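Local coordinates for protein FprA (Mycobacterium tuberculosis, PDB 1LQT) that transfers electrons between NADPH and ferredoxin by way of bound FAD, and may supply electrons to cytochrome P450 systems, at residues Asp171-Thr176 against Glu184-Arg189; Ile178-Leu183 against Pro440-Ala445. All coordinates share one frame; numbering follows the deposited sequence.

Interaction 1: Asp171-Thr176 against Glu184-Arg189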
loop_
_atom_site.group_PDB
_atom_site.type_symbol
_atom_site.label_atom_id
_atom_site.label_comp_id
_atom_site.label_asym_id
_atom_site.label_seq_id
_atom_site.Cartn_x
_atom_site.Cartn_y
_atom_site.Cartn_z
ATOM N N ASP A 171 -16.487 -4.186 -18.170
ATOM C CA ASP A 171 -16.265 -5.428 -18.887
ATOM C C ASP A 171 -14.770 -5.788 -18.892
ATOM O O ASP A 171 -14.426 -6.968 -18.999
ATOM C CB ASP A 171 -16.733 -5.306 -20.332
ATOM C CG ASP A 171 -18.208 -5.277 -20.475
ATOM O OD1 ASP A 171 -18.951 -5.706 -19.565
ATOM O OD2 ASP A 171 -18.736 -4.851 -21.526
ATOM N N VAL A 172 -13.895 -4.782 -18.824
ATOM C CA VAL A 172 -12.471 -5.005 -18.734
ATOM C C VAL A 172 -12.141 -5.422 -17.280
ATOM O O VAL A 172 -11.415 -6.402 -17.059
ATOM C CB VAL A 172 -11.704 -3.741 -19.167
ATOM C CG1 VAL A 172 -10.249 -3.838 -18.854
ATOM C CG2 VAL A 172 -11.946 -3.495 -20.635
ATOM N N LEU A 173 -12.674 -4.701 -16.297
ATOM C CA LEU A 173 -12.402 -5.056 -14.922
ATOM C C LEU A 173 -12.932 -6.444 -14.570
ATOM O O LEU A 173 -12.376 -7.102 -13.687
ATOM C CB LEU A 173 -12.964 -3.998 -13.971
ATOM C CG LEU A 173 -12.349 -2.607 -14.098
ATOM C CD1 LEU A 173 -13.037 -1.681 -13.139
ATOM C CD2 LEU A 173 -10.848 -2.630 -13.859
ATOM N N ALA A 174 -13.956 -6.901 -15.278
ATOM C CA ALA A 174 -14.525 -8.214 -14.996
ATOM C C ALA A 174 -13.572 -9.355 -15.280
ATOM O O ALA A 174 -13.832 -10.473 -14.859
ATOM C CB ALA A 174 -15.863 -8.395 -15.756
ATOM N N ARG A 175 -12.477 -9.106 -15.992
ATOM C CA ARG A 175 -11.474 -10.120 -16.296
ATOM C C ARG A 175 -10.263 -10.017 -15.365
ATOM O O ARG A 175 -9.258 -10.676 -15.593
ATOM C CB ARG A 175 -11.038 -10.044 -17.762
ATOM C CG ARG A 175 -12.188 -10.193 -18.741
ATOM C CD ARG A 175 -12.966 -11.469 -18.584
ATOM N NE ARG A 175 -14.029 -11.545 -19.589
ATOM C CZ ARG A 175 -14.722 -12.632 -19.868
ATOM N NH1 ARG A 175 -14.515 -13.762 -19.223
ATOM N NH2 ARG A 175 -15.637 -12.583 -20.819
ATOM N N THR A 176 -10.372 -9.219 -14.312
ATOM C CA THR A 176 -9.296 -9.044 -13.345
ATOM C C THR A 176 -9.698 -9.700 -12.027
ATOM O O THR A 176 -10.838 -10.138 -11.856
ATOM C CB THR A 176 -8.983 -7.548 -13.058
ATOM O OG1 THR A 176 -10.035 -6.975 -12.258
ATOM C CG2 THR A 176 -8.784 -6.742 -14.330
ATOM N N GLU A 184 -19.524 -5.269 -8.947
ATOM C CA GLU A 184 -20.965 -5.070 -8.958
ATOM C C GLU A 184 -21.320 -3.585 -8.895
ATOM O O GLU A 184 -22.213 -3.121 -9.633
ATOM C CB GLU A 184 -21.580 -5.801 -7.790
ATOM C CG GLU A 184 -21.547 -7.310 -7.944
ATOM C CD GLU A 184 -22.018 -8.055 -6.701
ATOM O OE1 GLU A 184 -21.922 -7.514 -5.581
ATOM O OE2 GLU A 184 -22.511 -9.206 -6.844
ATOM N N SER A 185 -20.623 -2.823 -8.041
ATOM C CA SER A 185 -20.881 -1.392 -7.922
ATOM C C SER A 185 -20.434 -0.576 -9.116
ATOM O O SER A 185 -20.963 0.513 -9.348
ATOM C CB SER A 185 -20.199 -0.855 -6.681
ATOM O OG SER A 185 -20.758 -1.445 -5.539
ATOM N N LEU A 186 -19.446 -1.088 -9.833
ATOM C CA LEU A 186 -18.882 -0.412 -10.976
ATOM C C LEU A 186 -19.641 -0.701 -12.259
ATOM O O LEU A 186 -19.550 0.090 -13.218
ATOM C CB LEU A 186 -17.415 -0.797 -11.148
ATOM C CG LEU A 186 -16.504 -0.224 -10.075
ATOM C CD1 LEU A 186 -15.185 -0.948 -10.092
ATOM C CD2 LEU A 186 -16.323 1.295 -10.256
ATOM N N ARG A 187 -20.416 -1.791 -12.306
ATOM C CA ARG A 187 -21.089 -2.139 -13.555
ATOM C C ARG A 187 -22.025 -1.057 -14.089
ATOM O O ARG A 187 -22.093 -0.900 -15.300
ATOM C CB ARG A 187 -21.815 -3.474 -13.414
ATOM C CG ARG A 187 -20.846 -4.665 -13.474
ATOM C CD ARG A 187 -21.357 -5.898 -14.121
ATOM N NE ARG A 187 -20.545 -7.080 -13.838
ATOM C CZ ARG A 187 -19.737 -7.672 -14.707
ATOM N NH1 ARG A 187 -19.564 -7.198 -15.945
ATOM N NH2 ARG A 187 -19.103 -8.772 -14.335
ATOM N N PRO A 188 -22.783 -0.361 -13.252
ATOM C CA PRO A 188 -23.673 0.701 -13.805
ATOM C C PRO A 188 -22.969 1.897 -14.469
ATOM O O PRO A 188 -23.647 2.703 -15.134
ATOM C CB PRO A 188 -24.476 1.165 -12.589
ATOM C CG PRO A 188 -24.407 0.010 -11.636
ATOM C CD PRO A 188 -23.024 -0.573 -11.822
ATOM N N ARG A 189 -21.658 2.040 -14.286
ATOM C CA ARG A 189 -20.827 3.109 -14.926
ATOM C C ARG A 189 -21.323 4.494 -14.543
ATOM O O ARG A 189 -21.403 5.391 -15.388
ATOM C CB ARG A 189 -20.821 2.971 -16.450
ATOM C CG ARG A 189 -20.258 1.639 -16.924
ATOM C CD ARG A 189 -20.128 1.552 -18.392
ATOM N NE ARG A 189 -18.808 1.948 -18.849
ATOM C CZ ARG A 189 -18.308 1.580 -20.023
ATOM N NH1 ARG A 189 -19.024 0.830 -20.839
ATOM N NH2 ARG A 189 -17.099 1.964 -20.390
HETATM O O HOH W 1 -19.857 -4.885 -17.240
HETATM O O HOH W 2 -18.426 -8.746 -18.049
#
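Arg187 reaches across to Ala174 and Asp171; it has the most surface buried by this contact, and its guanidinium does the touching. Its NH2 comes 3.6 Å from Ala174 CB, an approach that is oblique to the guanidinium plane. Asp171 OD1 lies at the edge of the same group, near its plane, but 4.0 Å from NH1 of Arg187, so the salt bridge is a long one. Water fills in for direct contact. One molecule donates to Asp171 OD1 at 2.6 Å and accepts from Arg187 NH1 at 2.7 Å; a second accepts from NH1 too, though its bond to OD1 is weak. Both waters sit in the guanidinium plane, whereas the carboxylate is turned 52° against it, consistent with a bridge set by solvent rather than by paired N-H groups. The arginine gets there through a bend at chi2 (-145°).

Alongside this polar part, the contact is apolar: Leu173 CD1 meets Leu186 CD1 at 3.8 Å, methyl to methyl, the two side chains running obliquely to each other. In the turn Leu173-Thr176, Leu173 O accepts from both Thr176 N and Thr176 OG1, the hydroxyl at 2.7 Å and on a lone pair. Both leucines also rest on Ile165 of helix 157-167, and Leu173 and Ala174 touch Leu183, so helices 170-173 and 180-186 pack together, and both lie against helix 157-167.

Interaction 2: Ile178-Leu183 against Pro440-Ala445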
loop_
_atom_site.group_PDB
_atom_site.type_symbol
_atom_site.label_atom_id
_atom_site.label_comp_id
_atom_site.label_asym_id
_atom_site.label_seq_id
_atom_site.Cartn_x
_atom_site.Cartn_y
_atom_site.Cartn_z
ATOM N N ILE A 178 -10.240 -8.099 -9.354
ATOM C CA ILE A 178 -10.974 -7.124 -8.556
ATOM C C ILE A 178 -12.026 -7.832 -7.710
ATOM O O ILE A 178 -12.614 -8.843 -8.118
ATOM C CB ILE A 178 -11.624 -6.064 -9.490
ATOM C CG1 ILE A 178 -12.100 -4.844 -8.705
ATOM C CG2 ILE A 178 -12.738 -6.696 -10.336
ATOM C CD1 ILE A 178 -12.487 -3.683 -9.605
ATOM N N ALA A 179 -12.318 -7.273 -6.544
ATOM C CA ALA A 179 -13.358 -7.805 -5.695
ATOM C C ALA A 179 -14.699 -7.840 -6.430
ATOM O O ALA A 179 -15.111 -6.853 -7.055
ATOM C CB ALA A 179 -13.511 -6.934 -4.479
ATOM N N ASP A 180 -15.439 -8.925 -6.255
ATOM C CA ASP A 180 -16.753 -9.022 -6.865
ATOM C C ASP A 180 -17.675 -7.907 -6.384
ATOM O O ASP A 180 -18.468 -7.387 -7.184
ATOM C CB ASP A 180 -17.394 -10.369 -6.585
ATOM C CG ASP A 180 -16.962 -11.452 -7.526
ATOM O OD1 ASP A 180 -16.351 -11.167 -8.571
ATOM O OD2 ASP A 180 -17.325 -12.629 -7.283
ATOM N N HIS A 181 -17.597 -7.491 -5.121
ATOM C CA HIS A 181 -18.484 -6.453 -4.654
ATOM C C HIS A 181 -18.211 -5.110 -5.335
ATOM O O HIS A 181 -19.112 -4.296 -5.545
ATOM C CB HIS A 181 -18.446 -6.383 -3.107
ATOM C CG HIS A 181 -17.081 -6.201 -2.477
ATOM N ND1 HIS A 181 -16.597 -7.012 -1.457
ATOM C CD2 HIS A 181 -16.148 -5.232 -2.647
ATOM C CE1 HIS A 181 -15.415 -6.562 -1.052
ATOM N NE2 HIS A 181 -15.121 -5.485 -1.757
ATOM N N ALA A 182 -16.948 -4.870 -5.679
ATOM C CA ALA A 182 -16.579 -3.648 -6.371
ATOM C C ALA A 182 -17.037 -3.727 -7.824
ATOM O O ALA A 182 -17.567 -2.759 -8.349
ATOM C CB ALA A 182 -15.095 -3.411 -6.283
ATOM N N LEU A 183 -16.810 -4.864 -8.458
ATOM C CA LEU A 183 -17.237 -5.031 -9.833
ATOM C C LEU A 183 -18.743 -4.762 -9.899
ATOM O O LEU A 183 -19.225 -4.070 -10.810
ATOM C CB LEU A 183 -16.819 -6.432 -10.331
ATOM C CG LEU A 183 -17.137 -6.802 -11.763
ATOM C CD1 LEU A 183 -16.429 -5.876 -12.718
ATOM C CD2 LEU A 183 -16.677 -8.228 -11.941
ATOM N N PRO A 440 -7.587 -14.013 -12.949
ATOM C CA PRO A 440 -6.527 -14.743 -12.252
ATOM C C PRO A 440 -7.031 -15.464 -11.001
ATOM O O PRO A 440 -6.546 -16.533 -10.666
ATOM C CB PRO A 440 -5.499 -13.646 -11.919
ATOM C CG PRO A 440 -5.762 -12.581 -12.932
ATOM C CD PRO A 440 -7.213 -12.599 -13.174
ATOM N N ARG A 441 -7.972 -14.825 -10.326
ATOM C CA ARG A 441 -8.570 -15.395 -9.138
ATOM C C ARG A 441 -9.829 -14.603 -8.818
ATOM O O ARG A 441 -10.018 -13.493 -9.322
ATOM C CB ARG A 441 -7.623 -15.370 -7.934
ATOM C CG ARG A 441 -7.322 -13.991 -7.419
ATOM C CD ARG A 441 -6.384 -13.977 -6.209
ATOM N NE ARG A 441 -5.081 -14.559 -6.511
ATOM C CZ ARG A 441 -4.502 -15.619 -5.903
ATOM N NH1 ARG A 441 -5.060 -16.280 -4.881
ATOM N NH2 ARG A 441 -3.321 -16.020 -6.331
ATOM N N VAL A 442 -10.665 -15.186 -7.962
ATOM C CA VAL A 442 -11.746 -14.445 -7.299
ATOM C C VAL A 442 -11.448 -14.565 -5.840
ATOM O O VAL A 442 -11.400 -15.659 -5.302
ATOM C CB VAL A 442 -13.158 -14.970 -7.635
ATOM C CG1 VAL A 442 -14.189 -14.155 -6.917
ATOM C CG2 VAL A 442 -13.398 -14.986 -9.113
ATOM N N LYS A 443 -11.211 -13.437 -5.196
ATOM C CA LYS A 443 -10.800 -13.417 -3.817
ATOM C C LYS A 443 -11.937 -13.610 -2.850
ATOM O O LYS A 443 -13.039 -13.131 -3.041
ATOM C CB LYS A 443 -10.104 -12.099 -3.504
ATOM C CG LYS A 443 -8.771 -11.931 -4.178
ATOM C CD LYS A 443 -8.187 -10.570 -3.879
ATOM C CE LYS A 443 -6.858 -10.385 -4.525
ATOM N NZ LYS A 443 -6.362 -8.961 -4.327
ATOM N N LEU A 444 -11.608 -14.301 -1.758
ATOM C CA LEU A 444 -12.478 -14.409 -0.601
ATOM C C LEU A 444 -12.286 -13.089 0.176
ATOM O O LEU A 444 -11.181 -12.760 0.612
ATOM C CB LEU A 444 -12.060 -15.624 0.215
ATOM C CG LEU A 444 -12.277 -16.957 -0.505
ATOM C CD1 LEU A 444 -11.471 -18.035 0.152
ATOM C CD2 LEU A 444 -13.752 -17.326 -0.502
ATOM N N ALA A 445 -13.370 -12.335 0.328
ATOM C CA ALA A 445 -13.292 -10.926 0.696
ATOM C C ALA A 445 -13.563 -10.614 2.159
ATOM O O ALA A 445 -13.509 -9.463 2.558
ATOM C CB ALA A 445 -14.233 -10.110 -0.181
HETATM O O HOH W 3 -11.551 -10.925 -6.432
HETATM O O HOH W 4 -14.473 -11.054 -4.505
#
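Asp180 and Val442 meet at right angles, with one branch of the valine turned to the carboxylate. Val442 CG1 stands anti to the backbone N (chi1 180°), which places that methyl 3.5 Å from Asp180 OD2 and 3.9 Å from Asp180 CG. The contact is van der Waals in kind. The carboxylate's salt bridge is made elsewhere, by OD1 with Arg439, just ahead of 440-445 in the chain.

A second touch lies at His181 and Ala445. With chi1 at 55°, CG of the histidine is wedged between the backbone N and the carbonyl carbon; the ring leans over Ala179, whose CB lies 3.4 Å above one face, offset toward the rim. From there CE1 of His181 reaches 3.8 Å from Ala445 CB, obliquely to the ring. Trp131 fixes the imidazole further: its ring stacks on His181 and its carbonyl oxygen takes a hydrogen bond from NE2.

Two waters also join the backbones. One molecule accepts from Lys443 N at 2.8 Å and makes a weak bond to Ile178 O. The other accepts from Asp180 N at 2.9 Å and donates to Lys443 O at the same distance, so Lys443 N and O are linked through water to Ile178 and Asp180, on the two sides of the N-cap Ala179. The extended lysine side chain carries NZ away to the carbonyls of Arg50 and Asn133.

The carbonyl of Ala179, at the head of helix 180-186, accepts from Leu183 N. The arrangement is thus a solvent-bridged contact between a helix N-terminus within the pyridine nucleotide-disulphide oxidoreductase family region, of the Rossmann clan, and the irregular loop joining C-terminal helices 420-434 and 447-454.

Helix 180-186 is common to both interactions: its first turn faces 440-445 in interaction 2, while Leu186 and Arg187 face 171-176 in interaction 1. The two centres are 11 Å apart, and packing connects them directly. Leu173 O lies 3.4 Å from Ile178 CG2, Ala174 N lies 3.7 Å from Leu183 CD1, and Leu186 CD1 lies 3.9 Å from Ile178 CD1. Arg175 O also touches Pro440 CD, at 3.7 Å. Both interactions lie away from the cofactor sites; in interaction 1 the Leu173 side chain is about 13 Å from the bound NADP derivative and about 14 Å from FAD.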